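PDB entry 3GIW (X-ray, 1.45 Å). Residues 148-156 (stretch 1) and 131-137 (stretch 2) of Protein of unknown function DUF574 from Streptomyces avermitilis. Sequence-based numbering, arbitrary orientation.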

# COMPACT_ATOMS: atom_id res chain seq x y z
N ASP A 148 -13.90 -5.99 -12.88
CA ASP A 148 -14.88 -5.67 -13.94
C ASP A 148 -15.29 -4.19 -14.01
O ASP A 148 -16.21 -3.84 -14.77
CB ASP A 148 -16.15 -6.50 -13.75
CG ASP A 148 -15.90 -7.96 -13.94
OD1 ASP A 148 -14.98 -8.30 -14.73
OD2 ASP A 148 -16.61 -8.74 -13.28
N ALA A 149 -14.64 -3.34 -13.22
CA ALA A 149 -14.94 -1.91 -13.23
C ALA A 149 -14.62 -1.34 -14.60
O ALA A 149 -13.54 -1.56 -15.14
CB ALA A 149 -14.12 -1.16 -12.15
N PRO A 150 -15.55 -0.59 -15.19
CA PRO A 150 -15.28 -0.06 -16.53
C PRO A 150 -14.06 0.89 -16.54
O PRO A 150 -13.35 0.95 -17.55
CB PRO A 150 -16.58 0.67 -16.90
CG PRO A 150 -17.32 0.83 -15.62
CD PRO A 150 -16.89 -0.22 -14.69
N GLU A 151 -13.82 1.59 -15.44
CA GLU A 151 -12.67 2.48 -15.34
C GLU A 151 -11.38 1.71 -15.48
O GLU A 151 -10.41 2.18 -16.08
CB GLU A 151 -12.66 3.23 -14.00
CG GLU A 151 -13.82 4.20 -13.81
CD GLU A 151 -15.04 3.58 -13.12
OE1 GLU A 151 -15.18 2.34 -13.01
OE2 GLU A 151 -15.89 4.37 -12.67
N LEU A 152 -11.38 0.50 -14.92
CA LEU A 152 -10.22 -0.38 -14.97
C LEU A 152 -10.06 -0.99 -16.34
O LEU A 152 -8.97 -0.94 -16.91
CB LEU A 152 -10.35 -1.50 -13.95
CG LEU A 152 -9.15 -2.42 -13.85
CD1 LEU A 152 -9.05 -2.92 -12.41
CD2 LEU A 152 -9.28 -3.58 -14.81
N ARG A 153 -11.16 -1.49 -16.90
CA ARG A 153 -11.10 -2.16 -18.22
C ARG A 153 -10.84 -1.21 -19.37
O ARG A 153 -10.35 -1.66 -20.40
CB ARG A 153 -12.37 -2.95 -18.49
CG ARG A 153 -12.50 -4.16 -17.65
CD ARG A 153 -11.39 -5.15 -17.96
NE ARG A 153 -11.49 -6.31 -17.11
CZ ARG A 153 -11.51 -7.58 -17.51
NH1 ARG A 153 -11.37 -7.93 -18.79
NH2 ARG A 153 -11.60 -8.53 -16.59
N ASP A 154 -11.18 0.07 -19.20
CA ASP A 154 -10.80 1.11 -20.15
C ASP A 154 -9.40 1.64 -19.98
O ASP A 154 -8.94 2.43 -20.82
CB ASP A 154 -11.77 2.30 -20.10
CG ASP A 154 -13.13 1.96 -20.66
OD1 ASP A 154 -13.24 0.95 -21.40
OD2 ASP A 154 -14.08 2.71 -20.36
N THR A 155 -8.73 1.23 -18.90
CA THR A 155 -7.43 1.77 -18.60
C THR A 155 -6.34 0.71 -18.81
O THR A 155 -5.37 0.98 -19.50
CB THR A 155 -7.40 2.35 -17.15
OG1 THR A 155 -8.42 3.37 -17.06
CG2 THR A 155 -6.04 2.99 -16.82
N LEU A 156 -6.50 -0.46 -18.20
CA LEU A 156 -5.53 -1.55 -18.27
C LEU A 156 -5.90 -2.60 -19.32
O LEU A 156 -7.08 -2.87 -19.57
CB LEU A 156 -5.40 -2.23 -16.92
CG LEU A 156 -5.08 -1.34 -15.72
CD1 LEU A 156 -4.95 -2.20 -14.45
CD2 LEU A 156 -3.85 -0.46 -16.00
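Stretch 2, residues 131-137: GRTAYVE

The most unusual feature of this contact is a threonine that turns its hydroxyl back onto the turn that precedes it while a strand closes over it. OG1 of Thr-155 donates a short hydrogen bond of 2.5 Å to O of Glu-151, four residues earlier, and the methyl of an alanine then rests on this pair: CB of Ala-134 lies 3.4 Å from OG1 of Thr-155 and 3.7 Å from O of Glu-151. The general principle is that a polar group can be packed against an apolar neighbour at little cost if its hydrogen-bonding needs are met locally first.

Stretch 2 supplies the covering surface as an extended strand, from Arg-132 to Glu-137, with Gly-131 leading into it. Its side chains alternate in the manner of any β-strand. Arg-132, Ala-134 and Val-136 point their CA-to-CB bonds toward stretch 1, whereas Thr-133 and Tyr-135 point theirs away. Stretch 1 is more compact: Ala-149 occupies the N-cap position, a short helix begins at Pro-150, and backbone hydrogen bonds tie the turn together, among them N of Arg-153 to O of Ala-149 at 3.0 Å and N of Asp-154 to O of Pro-150 at 2.9 Å.

The two segments run in opposite senses. CA of Glu-151 lies 6.0 Å from CA of Ala-134, and CA of Thr-155 lies 6.2 Å from CA of Arg-132, so an advance of four residues along stretch 1 matches a retreat of two along the strand. This is the familiar arithmetic of a helical turn on a strand: residues four apart return to much the same side of a helix, and residues two apart share a face of a strand.

At the beginning of stretch 1 the contact is apolar. CG2 of Val-136 touches two residues, 4.0 Å from CB of Ala-149 and 3.7 Å from CB of Glu-151. Despite its charge, Glu-151 therefore contributes the aliphatic base of its side chain to the packing, and its CB also lies 4.0 Å from CB of Ala-134. The small alanine side chain is what lies at the closest part of this register, where CA of Glu-151 and CA of Ala-134 are 6.0 Å apart.

Toward the other end the chemistry becomes mixed. CG2 of Thr-155 packs 3.9 Å from CB of Arg-132, while the extended arginine side chain carries its guanidinium to the carbonyls of Asp-154 and Thr-155. There NH1 of Arg-132 comes within 3.0 Å of O of Asp-154 and 3.7 Å of O of Thr-155, with both carbonyls oblique to the guanidinium. The carbonyl of Thr-155 is buried by the contact without a partner anywhere in the model, in contrast to the hydroxyl of the same residue. Altogether the two stretches bury 352 Å² with no clear hydrogen bond between them; the polar ordering lies largely within the turn, and the strand fits its alternate side chains against it.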

# COMPACT_ATOMS: atom_id res chain seq x y z
N GLY A 131 -0.08 8.49 -21.35
CA GLY A 131 -0.48 7.46 -20.39
C GLY A 131 -1.95 7.56 -20.04
O GLY A 131 -2.70 8.34 -20.65
N ARG A 132 -2.38 6.77 -19.06
CA ARG A 132 -3.77 6.80 -18.59
C ARG A 132 -3.81 6.51 -17.11
O ARG A 132 -3.08 5.66 -16.64
CB ARG A 132 -4.64 5.72 -19.25
CG ARG A 132 -4.55 5.58 -20.76
CD ARG A 132 -5.31 4.31 -21.20
NE ARG A 132 -5.32 4.17 -22.66
CZ ARG A 132 -5.96 3.20 -23.34
NH1 ARG A 132 -6.65 2.26 -22.69
NH2 ARG A 132 -5.92 3.18 -24.67
N THR A 133 -4.69 7.18 -16.39
CA THR A 133 -4.99 6.81 -14.99
C THR A 133 -6.50 6.85 -14.75
O THR A 133 -7.26 7.57 -15.44
CB THR A 133 -4.29 7.73 -13.97
OG1 THR A 133 -4.87 9.04 -14.04
CG2 THR A 133 -2.80 7.80 -14.23
N ALA A 134 -6.91 6.13 -13.73
CA ALA A 134 -8.31 6.09 -13.33
C ALA A 134 -8.39 5.84 -11.81
O ALA A 134 -7.42 5.37 -11.20
CB ALA A 134 -9.04 4.98 -14.10
N TYR A 135 -9.54 6.16 -11.24
CA TYR A 135 -9.83 5.94 -9.84
C TYR A 135 -11.14 5.22 -9.70
O TYR A 135 -12.15 5.61 -10.34
CB TYR A 135 -9.87 7.26 -9.02
CG TYR A 135 -10.23 6.99 -7.57
CD1 TYR A 135 -9.32 6.38 -6.72
CD2 TYR A 135 -11.53 7.26 -7.07
CE1 TYR A 135 -9.65 6.06 -5.42
CE2 TYR A 135 -11.87 6.91 -5.74
CZ TYR A 135 -10.92 6.32 -4.91
OH TYR A 135 -11.17 5.96 -3.61
N VAL A 136 -11.14 4.17 -8.88
CA VAL A 136 -12.32 3.35 -8.60
C VAL A 136 -12.52 3.33 -7.08
O VAL A 136 -11.61 3.00 -6.35
CB VAL A 136 -12.09 1.87 -9.16
CG1 VAL A 136 -13.21 0.92 -8.72
CG2 VAL A 136 -11.88 1.86 -10.68
N GLU A 137 -13.70 3.71 -6.60
CA GLU A 137 -14.06 3.51 -5.21
C GLU A 137 -14.65 2.11 -5.06
O GLU A 137 -15.72 1.83 -5.58
CB GLU A 137 -15.08 4.56 -4.74
CG GLU A 137 -15.34 4.55 -3.27
CD GLU A 137 -16.33 5.63 -2.87
OE1 GLU A 137 -17.55 5.43 -3.10
OE2 GLU A 137 -15.89 6.68 -2.38